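Local coordinates for protein exopolygalacturonase (Yersinia enterocolitica, PDB 2UVF) that hydrolyses polygalacturonan, the pectin backbone, as a family 28 exopolygalacturonase, probably releasing digalacturonic acid from chain ends in the periplasm, at residues Val189-Ala193 and Gly194-Ser198; Lys174-Gln177 and Gln178-Ser182; Lys58-Glu61 and Asp62-Lys65. All blocks are in the same frame, centred on the assembly; numbering follows the deposited sequence.

Interaction 1 (Val189-Ala193 and Gly194-Ser198); sequences VEIPA and GTYKS
Tyr196 turns its ring back toward the turn that precedes it and meets Ile191, Pro192 and Ala193. Its CG lies beside the backbone N and anti to the carbonyl carbon (chi1 -52°), which turns the ring toward the 189-193 segment. The hydroxyl OH of Tyr196 donates to Ala193 O at 3.0 Å. It reaches that oxygen from above the carbonyl plane, 44° out of it. Pro192 O lies at the ring edge, 3.1 Å from Tyr196 CE2. The proline ring crosses the tyrosine side chain at about a right angle, with Pro192 CG 3.5 Å from Tyr196 OH. Further in, Ile191 CG2 packs at 3.6 Å from Tyr196 CD2. Pro192 and Ala193 form the bend after strand 187-191, and Gly194 starts strand 194-202. Gly194 has a phi of 129°, a conformation readily open to glycine. Arg160 NH1 is also hydrogen-bonded to Tyr196 OH. This is a tight corner between two strands of the beta-helix. One phenol serves both sides of it: the ring packs against the Ile191 methyl, while the hydroxyl satisfies a turn carbonyl and probably fixes the rotation of the ring.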
ATOM      1  N   VAL A 189      -4.263  18.538  15.721  1.00 50.23           N
ATOM      2  CA  VAL A 189      -3.060  18.574  16.554  1.00 49.30           C
ATOM      3  C   VAL A 189      -1.849  18.823  15.646  1.00 49.15           C
ATOM      4  O   VAL A 189      -1.647  18.088  14.686  1.00 49.21           O
ATOM      5  CB  VAL A 189      -2.892  17.261  17.367  1.00 49.16           C
ATOM      6  CG1 VAL A 189      -1.667  17.313  18.274  1.00 48.60           C
ATOM      7  CG2 VAL A 189      -4.128  16.983  18.178  1.00 48.42           C
ATOM      8  N   GLU A 190      -1.071  19.866  15.941  1.00 48.69           N
ATOM      9  CA  GLU A 190       0.114  20.225  15.163  1.00 48.53           C
ATOM     10  C   GLU A 190       1.401  19.808  15.868  1.00 48.05           C
ATOM     11  O   GLU A 190       1.588  20.113  17.044  1.00 47.55           O
ATOM     12  CB  GLU A 190       0.191  21.741  14.886  1.00 48.72           C
ATOM     13  CG  GLU A 190      -1.122  22.440  14.542  1.00 50.61           C
ATOM     14  CD  GLU A 190      -1.455  22.461  13.052  1.00 53.14           C
ATOM     15  OE1 GLU A 190      -0.950  21.600  12.299  1.00 52.90           O
ATOM     16  OE2 GLU A 190      -2.238  23.351  12.640  1.00 54.17           O
ATOM     17  N   ILE A 191       2.277  19.115  15.136  1.00 47.74           N
ATOM     18  CA  ILE A 191       3.671  18.886  15.544  1.00 47.04           C
ATOM     19  C   ILE A 191       4.566  19.724  14.610  1.00 47.63           C
ATOM     20  O   ILE A 191       4.909  19.262  13.508  1.00 47.97           O
ATOM     21  CB  ILE A 191       4.065  17.383  15.444  1.00 47.08           C
ATOM     22  CG1 ILE A 191       3.167  16.512  16.346  1.00 46.61           C
ATOM     23  CG2 ILE A 191       5.554  17.182  15.755  1.00 47.01           C
ATOM     24  CD1 ILE A 191       3.204  15.046  16.053  1.00 45.62           C
ATOM     25  N   PRO A 192       4.917  20.967  15.021  1.00 47.45           N
ATOM     26  CA  PRO A 192       5.798  21.854  14.248  1.00 47.11           C
ATOM     27  C   PRO A 192       7.204  21.305  13.959  1.00 47.14           C
ATOM     28  O   PRO A 192       7.571  20.242  14.462  1.00 46.80           O
ATOM     29  CB  PRO A 192       5.891  23.113  15.144  1.00 47.44           C
ATOM     30  CG  PRO A 192       5.517  22.655  16.512  1.00 47.31           C
ATOM     31  CD  PRO A 192       4.463  21.622  16.267  1.00 47.67           C
ATOM     32  N   ALA A 193       7.986  22.045  13.163  1.00 47.23           N
ATOM     33  CA  ALA A 193       9.400  21.717  12.923  1.00 47.12           C
ATOM     34  C   ALA A 193      10.131  21.359  14.221  1.00 46.91           C
ATOM     35  O   ALA A 193       9.878  21.951  15.274  1.00 47.21           O
ATOM     36  CB  ALA A 193      10.118  22.860  12.190  1.00 47.18           C
ATOM     37  N   GLY A 194      11.025  20.377  14.130  1.00 46.17           N
ATOM     38  CA  GLY A 194      11.763  19.873  15.282  1.00 45.56           C
ATOM     39  C   GLY A 194      11.673  18.362  15.395  1.00 45.00           C
ATOM     40  O   GLY A 194      10.759  17.742  14.850  1.00 44.53           O
ATOM     41  N   THR A 195      12.631  17.780  16.106  1.00 44.67           N
ATOM     42  CA  THR A 195      12.677  16.345  16.343  1.00 44.98           C
ATOM     43  C   THR A 195      12.176  16.006  17.747  1.00 44.97           C
ATOM     44  O   THR A 195      12.878  16.232  18.743  1.00 45.58           O
ATOM     45  CB  THR A 195      14.095  15.819  16.141  1.00 45.02           C
ATOM     46  OG1 THR A 195      14.498  16.100  14.797  1.00 46.05           O
ATOM     47  CG2 THR A 195      14.171  14.314  16.393  1.00 44.50           C
ATOM     48  N   TYR A 196      10.962  15.451  17.803  1.00 44.69           N
ATOM     49  CA  TYR A 196      10.270  15.071  19.046  1.00 44.10           C
ATOM     50  C   TYR A 196      10.231  13.551  19.250  1.00 43.56           C
ATOM     51  O   TYR A 196       9.417  12.852  18.627  1.00 43.56           O
ATOM     52  CB  TYR A 196       8.831  15.608  19.021  1.00 44.51           C
ATOM     53  CG  TYR A 196       8.723  17.091  18.705  1.00 45.22           C
ATOM     54  CD1 TYR A 196       8.580  18.033  19.720  1.00 46.33           C
ATOM     55  CD2 TYR A 196       8.763  17.549  17.387  1.00 46.08           C
ATOM     56  CE1 TYR A 196       8.482  19.414  19.428  1.00 46.49           C
ATOM     57  CE2 TYR A 196       8.668  18.917  17.084  1.00 45.63           C
ATOM     58  CZ  TYR A 196       8.527  19.836  18.104  1.00 45.54           C
ATOM     59  OH  TYR A 196       8.437  21.168  17.800  1.00 45.58           O
ATOM     60  N   LYS A 197      11.119  13.041  20.106  1.00 43.14           N
ATOM     61  CA  LYS A 197      11.080  11.628  20.526  1.00 42.31           C
ATOM     62  C   LYS A 197       9.779  11.343  21.276  1.00 41.92           C
ATOM     63  O   LYS A 197       9.292  12.179  22.046  1.00 42.27           O
ATOM     64  CB  LYS A 197      12.300  11.256  21.380  1.00 42.10           C
ATOM     65  CG  LYS A 197      12.335   9.786  21.789  1.00 42.01           C
ATOM     66  CD  LYS A 197      13.732   9.292  22.153  1.00 43.56           C
ATOM     67  CE  LYS A 197      14.523   8.928  20.901  1.00 43.93           C
ATOM     68  NZ  LYS A 197      15.406   7.762  21.119  1.00 44.27           N
ATOM     69  N   SER A 198       9.192  10.179  21.022  1.00 41.45           N
ATOM     70  CA  SER A 198       7.913   9.819  21.626  1.00 40.84           C
ATOM     71  C   SER A 198       7.759   8.305  21.668  1.00 40.72           C
ATOM     72  O   SER A 198       8.392   7.588  20.888  1.00 40.52           O
ATOM     73  CB  SER A 198       6.756  10.471  20.866  1.00 40.64           C
ATOM     74  OG  SER A 198       5.486  10.018  21.321  1.00 40.92           O
TER

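Interaction 2 (Lys174-Gln177 and Gln178-Ser182); sequences KAIQ and QAIDS
Lys174 and Gln178 meet one turn apart on helix 173-181. Gln178 N donates to Lys174 O at 2.8 Å. The same step of four residues repeats three times. Ala179 N donates to Ala175 O at 3.0 Å, and Ile180 N to Ile176 O at 3.0 Å. Asp181 N then donates to Gln177 O at 2.8 Å. The N-H groups point fairly straight, with angles at hydrogen between 155° and 161°. Ser182 N still donates to Gln178 O at 2.9 Å, although the chain has left the helix at Ser182. Lys204 NZ, from outside the helix, donates to Ile180 O and serves a carbonyl near the C-terminal end.

Between the side chains the meetings are mostly apolar or van der Waals. Gln178 places CB over Lys174 O and sends OE1 to within 3.8 Å of Lys174 CG. Asp181 has CG beside its backbone N (chi1 -76°), which folds the carboxylate back along the helix. Its OD2 lies 3.8 Å from Gln177 CG. On the buried side, Ile176 CG2 touches Ile180 CD1 at 4.0 Å. Ile176 also packs on Ser198 and Leu201 of strand 194-202, and Ala179 on Phe162. The pattern is that of a short amphipathic alpha-helix with i to i+4 bonding. It packs against strands at the N-terminal end of the right-handed parallel beta-helix, where a capping helix is characteristic of the pectate lyase-like fold.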
ATOM      1  N   LYS A 174       3.929  12.126  26.806  1.00 54.87           N
ATOM      2  CA  LYS A 174       2.968  12.764  27.713  1.00 54.44           C
ATOM      3  C   LYS A 174       2.438  14.100  27.187  1.00 53.66           C
ATOM      4  O   LYS A 174       1.230  14.344  27.210  1.00 53.32           O
ATOM      5  CB  LYS A 174       3.582  12.931  29.106  1.00 54.39           C
ATOM      6  CG  LYS A 174       2.584  12.670  30.227  1.00 55.78           C
ATOM      7  CD  LYS A 174       3.254  12.041  31.452  1.00 56.91           C
ATOM      8  CE  LYS A 174       2.359  10.978  32.090  1.00 57.80           C
ATOM      9  NZ  LYS A 174       2.342   9.710  31.290  1.00 58.05           N
ATOM     10  N   ALA A 175       3.343  14.948  26.710  1.00 53.16           N
ATOM     11  CA  ALA A 175       2.972  16.204  26.062  1.00 52.72           C
ATOM     12  C   ALA A 175       2.045  15.975  24.864  1.00 52.48           C
ATOM     13  O   ALA A 175       0.952  16.555  24.798  1.00 52.53           O
ATOM     14  CB  ALA A 175       4.217  16.952  25.635  1.00 53.05           C
ATOM     15  N   ILE A 176       2.477  15.114  23.936  1.00 51.86           N
ATOM     16  CA  ILE A 176       1.705  14.795  22.725  1.00 51.17           C
ATOM     17  C   ILE A 176       0.360  14.140  23.059  1.00 51.10           C
ATOM     18  O   ILE A 176      -0.664  14.492  22.475  1.00 51.09           O
ATOM     19  CB  ILE A 176       2.518  13.916  21.723  1.00 50.80           C
ATOM     20  CG1 ILE A 176       3.749  14.681  21.216  1.00 49.75           C
ATOM     21  CG2 ILE A 176       1.646  13.492  20.531  1.00 50.49           C
ATOM     22  CD1 ILE A 176       4.899  13.808  20.775  1.00 47.35           C
ATOM     23  N   GLN A 177       0.373  13.200  24.000  1.00 50.93           N
ATOM     24  CA  GLN A 177      -0.857  12.552  24.467  1.00 50.77           C
ATOM     25  C   GLN A 177      -1.800  13.547  25.125  1.00 51.02           C
ATOM     26  O   GLN A 177      -3.000  13.515  24.875  1.00 51.09           O
ATOM     27  CB  GLN A 177      -0.537  11.426  25.446  1.00 50.19           C
ATOM     28  CG  GLN A 177      -1.662  10.442  25.604  1.00 48.80           C
ATOM     29  CD  GLN A 177      -1.826   9.581  24.381  1.00 46.43           C
ATOM     30  OE1 GLN A 177      -2.802   9.722  23.636  1.00 44.75           O
ATOM     31  NE2 GLN A 177      -0.856   8.692  24.151  1.00 43.86           N
ATOM     32  N   GLN A 178      -1.242  14.426  25.958  1.00 51.77           N
ATOM     33  CA  GLN A 178      -1.974  15.519  26.598  1.00 52.59           C
ATOM     34  C   GLN A 178      -2.704  16.341  25.534  1.00 52.72           C
ATOM     35  O   GLN A 178      -3.905  16.626  25.676  1.00 52.79           O
ATOM     36  CB  GLN A 178      -0.999  16.406  27.387  1.00 52.92           C
ATOM     37  CG  GLN A 178      -1.355  16.647  28.840  1.00 54.12           C
ATOM     38  CD  GLN A 178      -0.172  16.382  29.765  1.00 55.74           C
ATOM     39  OE1 GLN A 178      -0.087  15.312  30.373  1.00 55.90           O
ATOM     40  NE2 GLN A 178       0.755  17.341  29.855  1.00 55.05           N
ATOM     41  N   ALA A 179      -1.981  16.687  24.459  1.00 52.83           N
ATOM     42  CA  ALA A 179      -2.538  17.467  23.342  1.00 52.74           C
ATOM     43  C   ALA A 179      -3.675  16.759  22.605  1.00 52.93           C
ATOM     44  O   ALA A 179      -4.688  17.384  22.293  1.00 52.39           O
ATOM     45  CB  ALA A 179      -1.433  17.897  22.364  1.00 52.79           C
ATOM     46  N   ILE A 180      -3.509  15.461  22.330  1.00 53.47           N
ATOM     47  CA  ILE A 180      -4.580  14.655  21.713  1.00 53.93           C
ATOM     48  C   ILE A 180      -5.767  14.502  22.666  1.00 54.58           C
ATOM     49  O   ILE A 180      -6.920  14.543  22.232  1.00 54.56           O
ATOM     50  CB  ILE A 180      -4.095  13.245  21.255  1.00 53.84           C
ATOM     51  CG1 ILE A 180      -2.983  13.353  20.201  1.00 53.34           C
ATOM     52  CG2 ILE A 180      -5.261  12.428  20.701  1.00 53.79           C
ATOM     53  CD1 ILE A 180      -2.095  12.117  20.110  1.00 53.63           C
ATOM     54  N   ASP A 181      -5.482  14.316  23.955  1.00 55.56           N
ATOM     55  CA  ASP A 181      -6.531  14.182  24.974  1.00 56.46           C
ATOM     56  C   ASP A 181      -7.393  15.447  25.044  1.00 56.80           C
ATOM     57  O   ASP A 181      -8.622  15.366  25.028  1.00 56.67           O
ATOM     58  CB  ASP A 181      -5.934  13.855  26.349  1.00 56.21           C
ATOM     59  CG  ASP A 181      -5.486  12.411  26.475  1.00 56.78           C
ATOM     60  OD1 ASP A 181      -6.052  11.533  25.787  1.00 56.59           O
ATOM     61  OD2 ASP A 181      -4.565  12.148  27.282  1.00 57.03           O
ATOM     62  N   SER A 182      -6.738  16.607  25.083  1.00 57.77           N
ATOM     63  CA  SER A 182      -7.417  17.906  25.154  1.00 58.62           C
ATOM     64  C   SER A 182      -7.992  18.332  23.808  1.00 59.14           C
ATOM     65  O   SER A 182      -7.868  19.498  23.416  1.00 59.31           O
ATOM     66  CB  SER A 182      -6.452  18.982  25.662  1.00 58.68           C
ATOM     67  OG  SER A 182      -5.728  19.573  24.593  1.00 59.38           O
TER

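Interaction 3 (Lys58-Glu61 and Asp62-Lys65); sequences KAPE and DTRK
The chain turns between Pro60 and Thr63 without regular helix or strand, Glu61 having helix-like backbone angles between the extended Pro60 and Asp62. No direct hydrogen bond crosses from 58-61 to 62-65. Thr63 makes the main side-chain approach. Its CG2 lies 3.4 Å from Pro60 O and 4.3 Å from Ala59 CB. With OG1 between the backbone N and the carbonyl carbon (chi1 64°), CG2 is left anti to the carbonyl carbon, beside the backbone N, where it meets Pro60 O. Pro60 CG comes to 3.8 Å from Asp62 O. Water 1 joins the two halves. It accepts from Thr63 N at 2.9 Å and donates weakly to Glu61 O.

Within 62-65, the carboxylate of Asp62 is gripped by Arg64. OD1 of Asp62 takes the backbone N of Arg64 at 3.2 Å, which closes an Asx turn. The same oxygen takes Arg64 NE at 2.9 Å, from the opposite face of its plane. Arg64 NH2 reaches Asp62 OD2 at 3.1 Å. The guanidinium thus meets the carboxylate side-on, one nitrogen to each oxygen. NE comes on the syn side of OD1 but 34° out of the carboxylate plane.

Ala59 and Thr63 both touch Val111, which places this patch against the rest of the fibronectin type III domain. Glu61 links the turn to the catalytic beta-helix: its OE2 forms a salt bridge with Lys525, and its O accepts from Asn484 ND2. The chemistry divides the work. Thr63 supplies apolar packing and a water link. The guanidinium probably offsets the charge of Asp62, and three N-H groups of Arg64 hold its carboxylate, which probably stiffens the turn.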
ATOM      1  N   LYS A  58     -12.693   7.607 -12.186  1.00 36.39           N
ATOM      2  CA  LYS A  58     -12.297   6.470 -13.019  1.00 38.37           C
ATOM      3  C   LYS A  58     -11.772   6.826 -14.425  1.00 39.49           C
ATOM      4  O   LYS A  58     -12.362   7.637 -15.169  1.00 40.17           O
ATOM      5  CB  LYS A  58     -13.447   5.474 -13.132  1.00 37.88           C
ATOM      6  CG  LYS A  58     -13.719   4.726 -11.826  1.00 39.17           C
ATOM      7  CD  LYS A  58     -14.833   3.668 -11.961  1.00 39.94           C
ATOM      8  CE  LYS A  58     -14.437   2.479 -12.839  1.00 41.38           C
ATOM      9  NZ  LYS A  58     -13.274   1.748 -12.284  1.00 43.35           N
ATOM     10  N   ALA A  59     -10.642   6.222 -14.768  1.00 40.68           N
ATOM     11  CA  ALA A  59     -10.176   6.143 -16.144  1.00 41.03           C
ATOM     12  C   ALA A  59     -10.626   4.775 -16.633  1.00 41.47           C
ATOM     13  O   ALA A  59     -10.668   3.839 -15.831  1.00 42.53           O
ATOM     14  CB  ALA A  59      -8.658   6.260 -16.197  1.00 40.98           C
ATOM     15  N   PRO A  60     -10.980   4.645 -17.935  1.00 41.59           N
ATOM     16  CA  PRO A  60     -11.439   3.364 -18.481  1.00 41.52           C
ATOM     17  C   PRO A  60     -10.328   2.338 -18.728  1.00 42.11           C
ATOM     18  O   PRO A  60      -9.138   2.638 -18.560  1.00 41.79           O
ATOM     19  CB  PRO A  60     -12.089   3.766 -19.818  1.00 41.79           C
ATOM     20  CG  PRO A  60     -11.432   5.015 -20.222  1.00 40.97           C
ATOM     21  CD  PRO A  60     -10.980   5.715 -18.961  1.00 41.60           C
ATOM     22  N   GLU A  61     -10.723   1.140 -19.149  1.00 42.57           N
ATOM     23  CA  GLU A  61      -9.782   0.058 -19.442  1.00 43.63           C
ATOM     24  C   GLU A  61      -8.766   0.432 -20.530  1.00 44.04           C
ATOM     25  O   GLU A  61      -7.588   0.081 -20.449  1.00 43.77           O
ATOM     26  CB  GLU A  61     -10.564  -1.171 -19.875  1.00 43.79           C
ATOM     27  CG  GLU A  61      -9.763  -2.444 -19.990  1.00 44.89           C
ATOM     28  CD  GLU A  61     -10.658  -3.631 -20.249  1.00 47.12           C
ATOM     29  OE1 GLU A  61     -11.424  -3.597 -21.242  1.00 50.73           O
ATOM     30  OE2 GLU A  61     -10.609  -4.601 -19.465  1.00 47.45           O
ATOM     31  N   ASP A  62      -9.244   1.151 -21.541  1.00 44.75           N
ATOM     32  CA  ASP A  62      -8.470   1.485 -22.734  1.00 45.04           C
ATOM     33  C   ASP A  62      -8.296   2.996 -22.791  1.00 44.88           C
ATOM     34  O   ASP A  62      -9.261   3.729 -23.049  1.00 45.09           O
ATOM     35  CB  ASP A  62      -9.220   0.967 -23.972  1.00 45.36           C
ATOM     36  CG  ASP A  62      -8.555   1.355 -25.301  1.00 46.50           C
ATOM     37  OD1 ASP A  62      -7.370   1.783 -25.335  1.00 45.49           O
ATOM     38  OD2 ASP A  62      -9.246   1.223 -26.330  1.00 47.39           O
ATOM     39  N   THR A  63      -7.069   3.456 -22.536  1.00 44.30           N
ATOM     40  CA  THR A  63      -6.769   4.883 -22.475  1.00 43.76           C
ATOM     41  C   THR A  63      -5.884   5.307 -23.645  1.00 44.07           C
ATOM     42  O   THR A  63      -5.283   6.378 -23.624  1.00 43.65           O
ATOM     43  CB  THR A  63      -6.083   5.276 -21.121  1.00 43.53           C
ATOM     44  OG1 THR A  63      -4.813   4.630 -21.021  1.00 41.99           O
ATOM     45  CG2 THR A  63      -6.931   4.876 -19.921  1.00 42.99           C
ATOM     46  N   ARG A  64      -5.815   4.461 -24.669  1.00 44.96           N
ATOM     47  CA  ARG A  64      -4.977   4.702 -25.847  1.00 45.80           C
ATOM     48  C   ARG A  64      -5.098   6.107 -26.452  1.00 46.97           C
ATOM     49  O   ARG A  64      -4.115   6.647 -26.987  1.00 47.59           O
ATOM     50  CB  ARG A  64      -5.263   3.657 -26.923  1.00 45.89           C
ATOM     51  CG  ARG A  64      -4.539   2.343 -26.709  1.00 46.66           C
ATOM     52  CD  ARG A  64      -4.790   1.352 -27.844  1.00 45.81           C
ATOM     53  NE  ARG A  64      -6.122   0.744 -27.777  1.00 45.79           N
ATOM     54  CZ  ARG A  64      -6.726   0.157 -28.811  1.00 44.36           C
ATOM     55  NH1 ARG A  64      -6.125   0.117 -29.990  1.00 44.51           N
ATOM     56  NH2 ARG A  64      -7.931  -0.381 -28.675  1.00 41.73           N
ATOM     57  N   LYS A  65      -6.296   6.696 -26.374  1.00 47.43           N
ATOM     58  CA  LYS A  65      -6.553   7.979 -27.023  1.00 47.66           C
ATOM     59  C   LYS A  65      -6.667   9.135 -26.013  1.00 47.15           C
ATOM     60  O   LYS A  65      -6.701  10.309 -26.400  1.00 47.83           O
ATOM     61  CB  LYS A  65      -7.783   7.878 -27.941  1.00 47.67           C
ATOM     62  CG  LYS A  65      -7.940   6.490 -28.638  1.00 49.14           C
ATOM     63  CD  LYS A  65      -8.905   6.492 -29.837  1.00 49.27           C
ATOM     64  CE  LYS A  65      -8.234   7.006 -31.127  1.00 51.58           C
ATOM     65  NZ  LYS A  65      -9.236   7.584 -32.093  1.00 52.26           N
TER
HETATM   66  O   HOH W   1      -4.980   1.475 -22.097  1.00 29.47           O

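In the fold
From the N terminus, interaction 3 comes first. It shapes the loop between strands 53-58 and 66-73 of the fibronectin type III domain, where that domain meets the beta-helix. Interaction 2 follows within helix 173-181. Interaction 1 then bends the chain from strand 187-191 into strand 194-202. The three lie in series, and none nests in or crosses another. Interactions 1 and 2 are neighbours, with centres about 12 Å apart. Val189 packs on Ala179, and the helix rests on early strands of the solenoid. Interaction 3 is remote, its centre about 43 Å from that of interaction 1 and on the opposite side of the chain's centre.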